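Local structure of extracellular solute-binding protein family 5 (Brucella melitensis, 4ONY) at residues 152-157 / 183-188; 104-109 / 115-120; 59-64 / 190-195. The protein probably binds peptides or related solutes in the periplasm and hands them to an ABC transporter for uptake into the cell. All blocks are in the same frame, centred on the assembly; numbering follows the deposited sequence.

Contact 1: residues 152-157 / 183-188; sequences NSRMSR and MLIAGS
The C-terminal end of helix 181-187 is met by Arg154, which reaches across from the loop that follows helix 133-146. Its NH2 donates to the backbone oxygen of Ser188, the first residue to depart from helical geometry, with Arg154 NH2 to Ser188 O at 3.0 Å. The bond is moderately bent, 147° at the hydrogen, and the acceptor lies near the guanidinium edge while tilted somewhat from its plane. A bend at chi2 (44°) carries the Arg154 guanidinium across the end of the helix to this oxygen. One of its faces meets Leu184, whose CB stands 4.3 Å above the Arg154 guanidinium plane, displaced toward the rim; the closest touch of the pair is Arg154 NH1 to Leu184 CD1 at 4.0 Å. The aliphatic part packs separately: Arg154 CG lies 4.0 Å from Ile185 CD1, the two side chains running antiparallel alongside each other.

The loop side is organised by its own polar network. Ser153 O receives two donors, Ser156 OG at 2.8 Å and Arg157 NH2 at 3.0 Å, the latter from above the carbonyl plane. Arg157 NE also donates to Ser156 OG, nearly within the guanidinium plane. Phe181, earlier in the same helix, touches both arginines. The geometry is that of a loop arginine bound to the carbonyl just beyond a helix C-terminus, here joining the loop before strand 158-165 to helix 181-187.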
loop_
_atom_site.group_PDB
_atom_site.type_symbol
_atom_site.label_atom_id
_atom_site.label_comp_id
_atom_site.label_asym_id
_atom_site.label_seq_id
_atom_site.Cartn_x
_atom_site.Cartn_y
_atom_site.Cartn_z
ATOM N N ASN A 152 12.836 15.906 -3.390
ATOM C CA ASN A 152 13.533 17.153 -3.065
ATOM C C ASN A 152 13.552 17.446 -1.565
ATOM O O ASN A 152 14.082 18.471 -1.151
ATOM C CB ASN A 152 12.940 18.353 -3.800
ATOM C CG ASN A 152 11.559 18.731 -3.290
ATOM O OD1 ASN A 152 10.888 17.960 -2.594
ATOM N ND2 ASN A 152 11.118 19.905 -3.663
ATOM N N SER A 153 12.989 16.566 -0.753
ATOM C CA SER A 153 12.914 16.863 0.673
ATOM C C SER A 153 13.995 16.164 1.511
ATOM O O SER A 153 14.092 16.420 2.674
ATOM C CB SER A 153 11.512 16.515 1.199
ATOM O OG SER A 153 11.357 15.104 1.277
ATOM N N ARG A 154 14.834 15.311 0.919
ATOM C CA ARG A 154 15.760 14.484 1.722
ATOM C C ARG A 154 16.844 15.324 2.411
ATOM O O ARG A 154 17.156 15.089 3.597
ATOM C CB ARG A 154 16.438 13.428 0.860
ATOM C CG ARG A 154 15.686 12.111 0.691
ATOM C CD ARG A 154 14.226 12.266 0.428
ATOM N NE ARG A 154 13.633 11.121 -0.274
ATOM C CZ ARG A 154 12.540 10.495 0.133
ATOM N NH1 ARG A 154 11.906 10.871 1.233
ATOM N NH2 ARG A 154 12.067 9.495 -0.580
ATOM N N MET A 155 17.395 16.307 1.685
ATOM C CA MET A 155 18.503 17.082 2.189
ATOM C C MET A 155 18.161 17.967 3.396
ATOM O O MET A 155 19.039 18.262 4.169
ATOM C CB MET A 155 19.167 17.914 1.082
ATOM C CG MET A 155 20.004 17.083 0.131
ATOM S SD MET A 155 21.379 16.182 0.863
ATOM C CE MET A 155 22.447 17.573 1.291
ATOM N N SER A 156 16.895 18.337 3.592
ATOM C CA SER A 156 16.485 19.067 4.814
ATOM C C SER A 156 16.766 18.277 6.091
ATOM O O SER A 156 16.835 18.857 7.197
ATOM C CB SER A 156 15.002 19.388 4.751
ATOM O OG SER A 156 14.218 18.188 4.863
ATOM N N ARG A 157 16.940 16.959 5.944
ATOM C CA ARG A 157 17.360 16.073 7.046
ATOM C C ARG A 157 18.843 15.734 7.103
ATOM O O ARG A 157 19.285 15.003 8.011
ATOM C CB ARG A 157 16.594 14.742 6.939
ATOM C CG ARG A 157 15.536 14.529 7.984
ATOM C CD ARG A 157 14.464 15.588 7.950
ATOM N NE ARG A 157 13.892 15.704 6.632
ATOM C CZ ARG A 157 12.996 14.870 6.128
ATOM N NH1 ARG A 157 12.563 13.841 6.838
ATOM N NH2 ARG A 157 12.511 15.087 4.906
ATOM N N MET A 183 16.574 4.440 6.019
ATOM C CA MET A 183 15.905 3.524 5.108
ATOM C C MET A 183 15.511 4.198 3.783
ATOM O O MET A 183 15.485 3.547 2.735
ATOM C CB MET A 183 14.637 2.895 5.715
ATOM C CG MET A 183 14.797 2.283 7.110
ATOM S SD MET A 183 15.977 0.935 7.198
ATOM C CE MET A 183 15.140 -0.297 6.207
ATOM N N LEU A 184 15.155 5.482 3.835
ATOM C CA LEU A 184 14.639 6.191 2.665
ATOM C C LEU A 184 15.801 6.597 1.753
ATOM O O LEU A 184 15.679 6.589 0.532
ATOM C CB LEU A 184 13.842 7.416 3.103
ATOM C CG LEU A 184 12.666 7.160 4.046
ATOM C CD1 LEU A 184 11.891 8.431 4.366
ATOM C CD2 LEU A 184 11.713 6.160 3.388
ATOM N N ILE A 185 16.952 6.918 2.362
ATOM C CA ILE A 185 18.169 7.189 1.611
ATOM C C ILE A 185 18.585 5.908 0.846
ATOM O O ILE A 185 18.892 5.938 -0.370
ATOM C CB ILE A 185 19.317 7.671 2.542
ATOM C CG1 ILE A 185 18.979 8.989 3.223
ATOM C CG2 ILE A 185 20.615 7.806 1.768
ATOM C CD1 ILE A 185 18.825 10.184 2.300
ATOM N N ALA A 186 18.539 4.784 1.559
ATOM C CA ALA A 186 18.998 3.492 1.019
ATOM C C ALA A 186 18.071 2.913 -0.045
ATOM O O ALA A 186 18.540 2.414 -1.089
ATOM C CB ALA A 186 19.208 2.485 2.156
ATOM N N GLY A 187 16.767 3.040 0.173
ATOM C CA GLY A 187 15.760 2.402 -0.697
ATOM C C GLY A 187 14.713 3.275 -1.358
ATOM O O GLY A 187 13.902 2.749 -2.107
ATOM N N SER A 188 14.680 4.576 -1.087
ATOM C CA SER A 188 13.664 5.436 -1.705
ATOM C C SER A 188 14.262 6.659 -2.372
ATOM O O SER A 188 13.642 7.724 -2.414
ATOM C CB SER A 188 12.587 5.885 -0.688
ATOM O OG SER A 188 12.078 4.750 0.006
#

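Contact 2: residues 104-109 / 115-120; sequences EKVAID and VEFTLN
The Glu104 carboxylate and the Asn120 carboxamide stack at one end of the paired strands, their planes 14° apart and Glu104 CD 3.9 Å from Asn120 ND2. A water close to Glu104 OE1 links it to Leu119 O, while Asn120 OD1 accepts from Lys122 N, a bond that helps orient the amide. The Phe117 ring meets Val106 obliquely, Phe117 CE1 lying 3.8 Å from Val106 CG2, and helix 181-187 also packs on this ring.

On the same face, Val115 CG2, turned opposite its own backbone N, approaches Val106 CG2 to 3.8 Å, and Ile108 CG1 lies against Val115 CB. The other face carries Lys105, Ala107, Glu116 and Thr118. Glu116 extends from it to a salt bridge with Arg170 and a hydrogen bond with Thr164, and Thr118 OG1 pairs with Ser168 OG.

Backbone evidence fixes the register. Ala107 and Glu116 exchange two nearly straight bonds, with Ala107 N to Glu116 O and Glu116 N to Ala107 O both 2.8 Å. Thr118 N donates to Lys105 O at 2.9 Å. Thr118 O takes two donors in its carbonyl plane: Glu104 N at 2.7 Å, strongly bent (131°), and Lys105 N at 3.2 Å, longer but straighter (166°). That double opposition is a classic beta bulge, set in the antiparallel hairpin of strands 97-108 and 114-119.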
loop_
_atom_site.group_PDB
_atom_site.type_symbol
_atom_site.label_atom_id
_atom_site.label_comp_id
_atom_site.label_asym_id
_atom_site.label_seq_id
_atom_site.Cartn_x
_atom_site.Cartn_y
_atom_site.Cartn_z
ATOM N N GLU A 104 27.367 -2.098 -2.290
ATOM C CA GLU A 104 27.766 -3.464 -1.969
ATOM C C GLU A 104 27.765 -3.672 -0.455
ATOM O O GLU A 104 27.464 -4.755 0.011
ATOM C CB GLU A 104 29.160 -3.765 -2.526
ATOM C CG GLU A 104 29.572 -5.228 -2.415
ATOM C CD GLU A 104 30.914 -5.528 -3.095
ATOM O OE1 GLU A 104 31.632 -4.601 -3.512
ATOM O OE2 GLU A 104 31.232 -6.709 -3.228
ATOM N N LYS A 105 28.127 -2.632 0.288
ATOM C CA LYS A 105 28.221 -2.667 1.726
ATOM C C LYS A 105 27.605 -1.425 2.348
ATOM O O LYS A 105 27.573 -0.378 1.750
ATOM C CB LYS A 105 29.687 -2.754 2.164
ATOM C CG LYS A 105 30.415 -3.999 1.699
ATOM C CD LYS A 105 29.972 -5.199 2.539
ATOM C CE LYS A 105 29.721 -6.490 1.738
ATOM N NZ LYS A 105 31.005 -7.222 1.492
ATOM N N VAL A 106 27.132 -1.585 3.560
ATOM C CA VAL A 106 26.528 -0.543 4.331
ATOM C C VAL A 106 27.063 -0.606 5.746
ATOM O O VAL A 106 27.268 -1.689 6.294
ATOM C CB VAL A 106 24.990 -0.643 4.316
ATOM C CG1 VAL A 106 24.470 -1.895 5.004
ATOM C CG2 VAL A 106 24.378 0.571 4.967
ATOM N N ALA A 107 27.350 0.552 6.313
ATOM C CA ALA A 107 27.629 0.682 7.749
ATOM C C ALA A 107 26.740 1.784 8.297
ATOM O O ALA A 107 26.361 2.713 7.574
ATOM C CB ALA A 107 29.099 1.001 7.978
ATOM N N ILE A 108 26.331 1.654 9.551
ATOM C CA ILE A 108 25.342 2.571 10.100
ATOM C C ILE A 108 25.533 2.760 11.610
ATOM O O ILE A 108 25.904 1.833 12.310
ATOM C CB ILE A 108 23.906 2.100 9.786
ATOM C CG1 ILE A 108 22.891 3.206 10.115
ATOM C CG2 ILE A 108 23.550 0.819 10.531
ATOM C CD1 ILE A 108 21.502 2.932 9.565
ATOM N N ASP A 109 25.282 3.968 12.082
ATOM C CA ASP A 109 25.283 4.317 13.501
ATOM C C ASP A 109 24.164 3.575 14.235
ATOM O O ASP A 109 23.029 3.585 13.776
ATOM C CB ASP A 109 25.048 5.835 13.584
ATOM C CG ASP A 109 25.117 6.368 14.994
ATOM O OD1 ASP A 109 26.036 5.991 15.745
ATOM O OD2 ASP A 109 24.201 7.112 15.387
ATOM N N VAL A 115 24.842 7.170 8.003
ATOM C CA VAL A 115 24.890 5.910 7.277
ATOM C C VAL A 115 25.942 6.046 6.192
ATOM O O VAL A 115 26.099 7.110 5.607
ATOM C CB VAL A 115 23.501 5.480 6.715
ATOM C CG1 VAL A 115 22.996 6.471 5.683
ATOM C CG2 VAL A 115 23.551 4.078 6.092
ATOM N N GLU A 116 26.683 4.986 5.943
ATOM C CA GLU A 116 27.744 5.014 4.950
ATOM C C GLU A 116 27.630 3.802 4.006
ATOM O O GLU A 116 27.444 2.691 4.456
ATOM C CB GLU A 116 29.117 5.074 5.638
ATOM C CG GLU A 116 30.308 5.054 4.665
ATOM C CD GLU A 116 31.649 5.396 5.351
ATOM O OE1 GLU A 116 31.675 5.635 6.563
ATOM O OE2 GLU A 116 32.686 5.517 4.686
ATOM N N PHE A 117 27.722 4.059 2.707
ATOM C CA PHE A 117 27.550 3.051 1.661
ATOM C C PHE A 117 28.827 2.944 0.904
ATOM O O PHE A 117 29.477 3.976 0.632
ATOM C CB PHE A 117 26.463 3.492 0.683
ATOM C CG PHE A 117 25.122 3.709 1.327
ATOM C CD1 PHE A 117 24.263 2.629 1.573
ATOM C CD2 PHE A 117 24.705 4.985 1.673
ATOM C CE1 PHE A 117 23.015 2.823 2.164
ATOM C CE2 PHE A 117 23.483 5.174 2.286
ATOM C CZ PHE A 117 22.628 4.102 2.521
ATOM N N THR A 118 29.195 1.730 0.542
ATOM C CA THR A 118 30.320 1.518 -0.335
ATOM C C THR A 118 29.776 0.879 -1.592
ATOM O O THR A 118 29.134 -0.165 -1.525
ATOM C CB THR A 118 31.385 0.648 0.332
ATOM O OG1 THR A 118 31.722 1.233 1.585
ATOM C CG2 THR A 118 32.646 0.499 -0.533
ATOM N N LEU A 119 29.996 1.555 -2.721
ATOM C CA LEU A 119 29.481 1.115 -4.007
ATOM C C LEU A 119 30.232 -0.110 -4.511
ATOM O O LEU A 119 31.413 -0.296 -4.230
ATOM C CB LEU A 119 29.601 2.218 -5.053
ATOM C CG LEU A 119 28.928 3.558 -4.708
ATOM C CD1 LEU A 119 29.175 4.584 -5.815
ATOM C CD2 LEU A 119 27.448 3.329 -4.513
ATOM N N ASN A 120 29.510 -0.940 -5.242
ATOM C CA ASN A 120 30.070 -2.105 -5.875
ATOM C C ASN A 120 30.967 -1.668 -7.039
ATOM O O ASN A 120 30.535 -0.875 -7.886
ATOM C CB ASN A 120 28.914 -2.960 -6.393
ATOM C CG ASN A 120 29.372 -4.322 -6.858
ATOM O OD1 ASN A 120 30.309 -4.431 -7.689
ATOM N ND2 ASN A 120 28.721 -5.362 -6.363
HETATM O O HOH W 1 32.536 -2.411 -2.631
#

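Contact 3: residues 59-64 / 190-195; sequences NPFVLK and PVLPKH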
loop_
_atom_site.group_PDB
_atom_site.type_symbol
_atom_site.label_atom_id
_atom_site.label_comp_id
_atom_site.label_asym_id
_atom_site.label_seq_id
_atom_site.Cartn_x
_atom_site.Cartn_y
_atom_site.Cartn_z
ATOM N N ASN A 59 10.501 11.055 -17.062
ATOM C CA ASN A 59 11.240 11.489 -15.886
ATOM C C ASN A 59 10.372 11.391 -14.662
ATOM O O ASN A 59 9.502 12.226 -14.440
ATOM C CB ASN A 59 11.763 12.887 -16.047
ATOM C CG ASN A 59 12.681 13.294 -14.902
ATOM O OD1 ASN A 59 12.634 12.727 -13.821
ATOM N ND2 ASN A 59 13.538 14.269 -15.149
ATOM N N PRO A 60 10.592 10.357 -13.854
ATOM C CA PRO A 60 9.714 10.131 -12.720
ATOM C C PRO A 60 10.055 10.997 -11.523
ATOM O O PRO A 60 9.403 10.852 -10.494
ATOM C CB PRO A 60 9.948 8.641 -12.374
ATOM C CG PRO A 60 11.259 8.323 -12.894
ATOM C CD PRO A 60 11.540 9.249 -14.068
ATOM N N PHE A 61 11.025 11.905 -11.620
ATOM C CA PHE A 61 11.518 12.594 -10.429
ATOM C C PHE A 61 11.196 14.086 -10.328
ATOM O O PHE A 61 11.684 14.759 -9.407
ATOM C CB PHE A 61 13.039 12.404 -10.360
ATOM C CG PHE A 61 13.462 10.966 -10.484
ATOM C CD1 PHE A 61 13.082 10.037 -9.521
ATOM C CD2 PHE A 61 14.245 10.549 -11.557
ATOM C CE1 PHE A 61 13.499 8.704 -9.625
ATOM C CE2 PHE A 61 14.634 9.224 -11.687
ATOM C CZ PHE A 61 14.255 8.300 -10.724
ATOM N N VAL A 62 10.360 14.598 -11.241
ATOM C CA VAL A 62 10.111 16.053 -11.382
ATOM C C VAL A 62 8.631 16.361 -11.495
ATOM O O VAL A 62 7.825 15.467 -11.827
ATOM C CB VAL A 62 10.855 16.622 -12.634
ATOM C CG1 VAL A 62 12.349 16.335 -12.550
ATOM C CG2 VAL A 62 10.299 16.026 -13.917
ATOM N N LEU A 63 8.263 17.619 -11.232
ATOM C CA LEU A 63 6.851 18.014 -11.251
ATOM C C LEU A 63 6.231 17.859 -12.619
ATOM O O LEU A 63 5.162 17.306 -12.724
ATOM C CB LEU A 63 6.651 19.465 -10.780
ATOM C CG LEU A 63 6.708 19.646 -9.251
ATOM C CD1 LEU A 63 6.771 21.147 -8.939
ATOM C CD2 LEU A 63 5.520 19.004 -8.562
ATOM N N LYS A 64 6.913 18.318 -13.671
ATOM C CA LYS A 64 6.303 18.313 -15.005
ATOM C C LYS A 64 5.988 16.891 -15.473
ATOM O O LYS A 64 6.882 16.035 -15.465
ATOM C CB LYS A 64 7.208 19.028 -16.047
ATOM C CG LYS A 64 6.635 19.111 -17.465
ATOM C CD LYS A 64 5.341 19.869 -17.448
ATOM C CE LYS A 64 4.651 20.056 -18.789
ATOM N NZ LYS A 64 5.600 20.264 -19.907
ATOM N N PRO A 190 16.744 7.316 -6.071
ATOM C CA PRO A 190 17.565 6.756 -7.138
ATOM C C PRO A 190 19.014 7.147 -7.036
ATOM O O PRO A 190 19.391 7.945 -6.150
ATOM C CB PRO A 190 16.946 7.387 -8.371
ATOM C CG PRO A 190 16.589 8.766 -7.890
ATOM C CD PRO A 190 16.038 8.527 -6.507
ATOM N N VAL A 191 19.832 6.558 -7.915
ATOM C CA VAL A 191 21.084 7.143 -8.284
ATOM C C VAL A 191 20.978 7.493 -9.771
ATOM O O VAL A 191 20.613 6.652 -10.596
ATOM C CB VAL A 191 22.290 6.210 -7.979
ATOM C CG1 VAL A 191 23.598 6.919 -8.298
ATOM C CG2 VAL A 191 22.287 5.806 -6.526
ATOM N N LEU A 192 21.337 8.743 -10.076
ATOM C CA LEU A 192 21.274 9.363 -11.395
ATOM C C LEU A 192 22.677 9.563 -12.002
ATOM O O LEU A 192 23.646 9.799 -11.277
ATOM C CB LEU A 192 20.629 10.749 -11.300
ATOM C CG LEU A 192 19.240 10.787 -10.676
ATOM C CD1 LEU A 192 18.644 12.183 -10.672
ATOM C CD2 LEU A 192 18.268 9.839 -11.401
ATOM N N PRO A 193 22.792 9.474 -13.331
ATOM C CA PRO A 193 24.078 9.617 -14.029
ATOM C C PRO A 193 24.470 11.061 -14.351
ATOM O O PRO A 193 23.907 11.655 -15.288
ATOM C CB PRO A 193 23.848 8.855 -15.330
ATOM C CG PRO A 193 22.390 8.980 -15.586
ATOM C CD PRO A 193 21.728 9.042 -14.238
ATOM N N LYS A 194 25.434 11.612 -13.607
ATOM C CA LYS A 194 25.919 12.966 -13.844
ATOM C C LYS A 194 26.331 13.158 -15.289
ATOM O O LYS A 194 25.982 14.181 -15.891
ATOM C CB LYS A 194 27.131 13.268 -12.982
ATOM C CG LYS A 194 27.565 14.725 -13.036
ATOM C CD LYS A 194 28.703 14.984 -12.073
ATOM C CE LYS A 194 29.063 16.448 -12.038
ATOM N NZ LYS A 194 30.234 16.637 -11.126
ATOM N N HIS A 195 27.032 12.178 -15.856
ATOM C CA HIS A 195 27.580 12.338 -17.201
ATOM C C HIS A 195 26.504 12.363 -18.266
ATOM O O HIS A 195 26.748 12.893 -19.322
ATOM C CB HIS A 195 28.555 11.226 -17.561
ATOM C CG HIS A 195 27.880 9.928 -17.899
ATOM N ND1 HIS A 195 27.429 9.057 -16.930
ATOM C CD2 HIS A 195 27.582 9.357 -19.091
ATOM C CE1 HIS A 195 26.875 8.010 -17.520
ATOM N NE2 HIS A 195 26.977 8.159 -18.829
#
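Phe61 lays its ring against Pro190, whose CG sits over one face, 3.9 Å from the Phe61 centroid and 28° off the ring normal: a CH-pi contact. The ring is presented by an Asx turn, in which Asn59 OD1 accepts from Phe61 N at 2.8 Å with a fairly straight angle of 160° at the hydrogen. Between these two residues comes Pro60, which folds over the opposite face of the ring, its CG 3.6 Å above the plane and over the centre. The phenyl group is therefore sandwiched by two proline rings, one from its own loop and one from the segment that follows helix 181-187.

Both loops are irregular, so side-chain packing alone joins 59-64 to 190-195 here. Tyr74, Tyr84 and Tyr151 meet the Phe61 ring in T-shaped fashion, and Leu143 of helix 133-146 touches both Phe61 and Pro190, which places the contact in the buried interior. With chi1 at -51°, Phe61 CG stands opposite its carbonyl carbon, and the ring is carried toward the second loop. There the closest approach is Phe61 CE1 to Pro190 CG at 3.5 Å, while Phe61 CE2, on the other side of CZ, meets Leu192 CD2 obliquely at 3.7 Å.

In the fold
All three contacts lie in one region of the single chain. Contact 3 spans the longest sequence interval; within the loop it closes come contact 2 and then contact 1, in series. The centre of contact 1 is about 15 Å from that of contact 2 and about 14 Å from that of contact 3, whereas contacts 2 and 3 are about 22 Å apart between centres, without touching. Segments 183-188 and 190-195 nearly adjoin, and helix 133-146 borders contacts 1 and 3. Helix 181-187, packed through Ile185 and Ala186 on the sheet of contact 2, thus links the hairpin to the loop before strand 158-165, and the chain after it continues into contact 3.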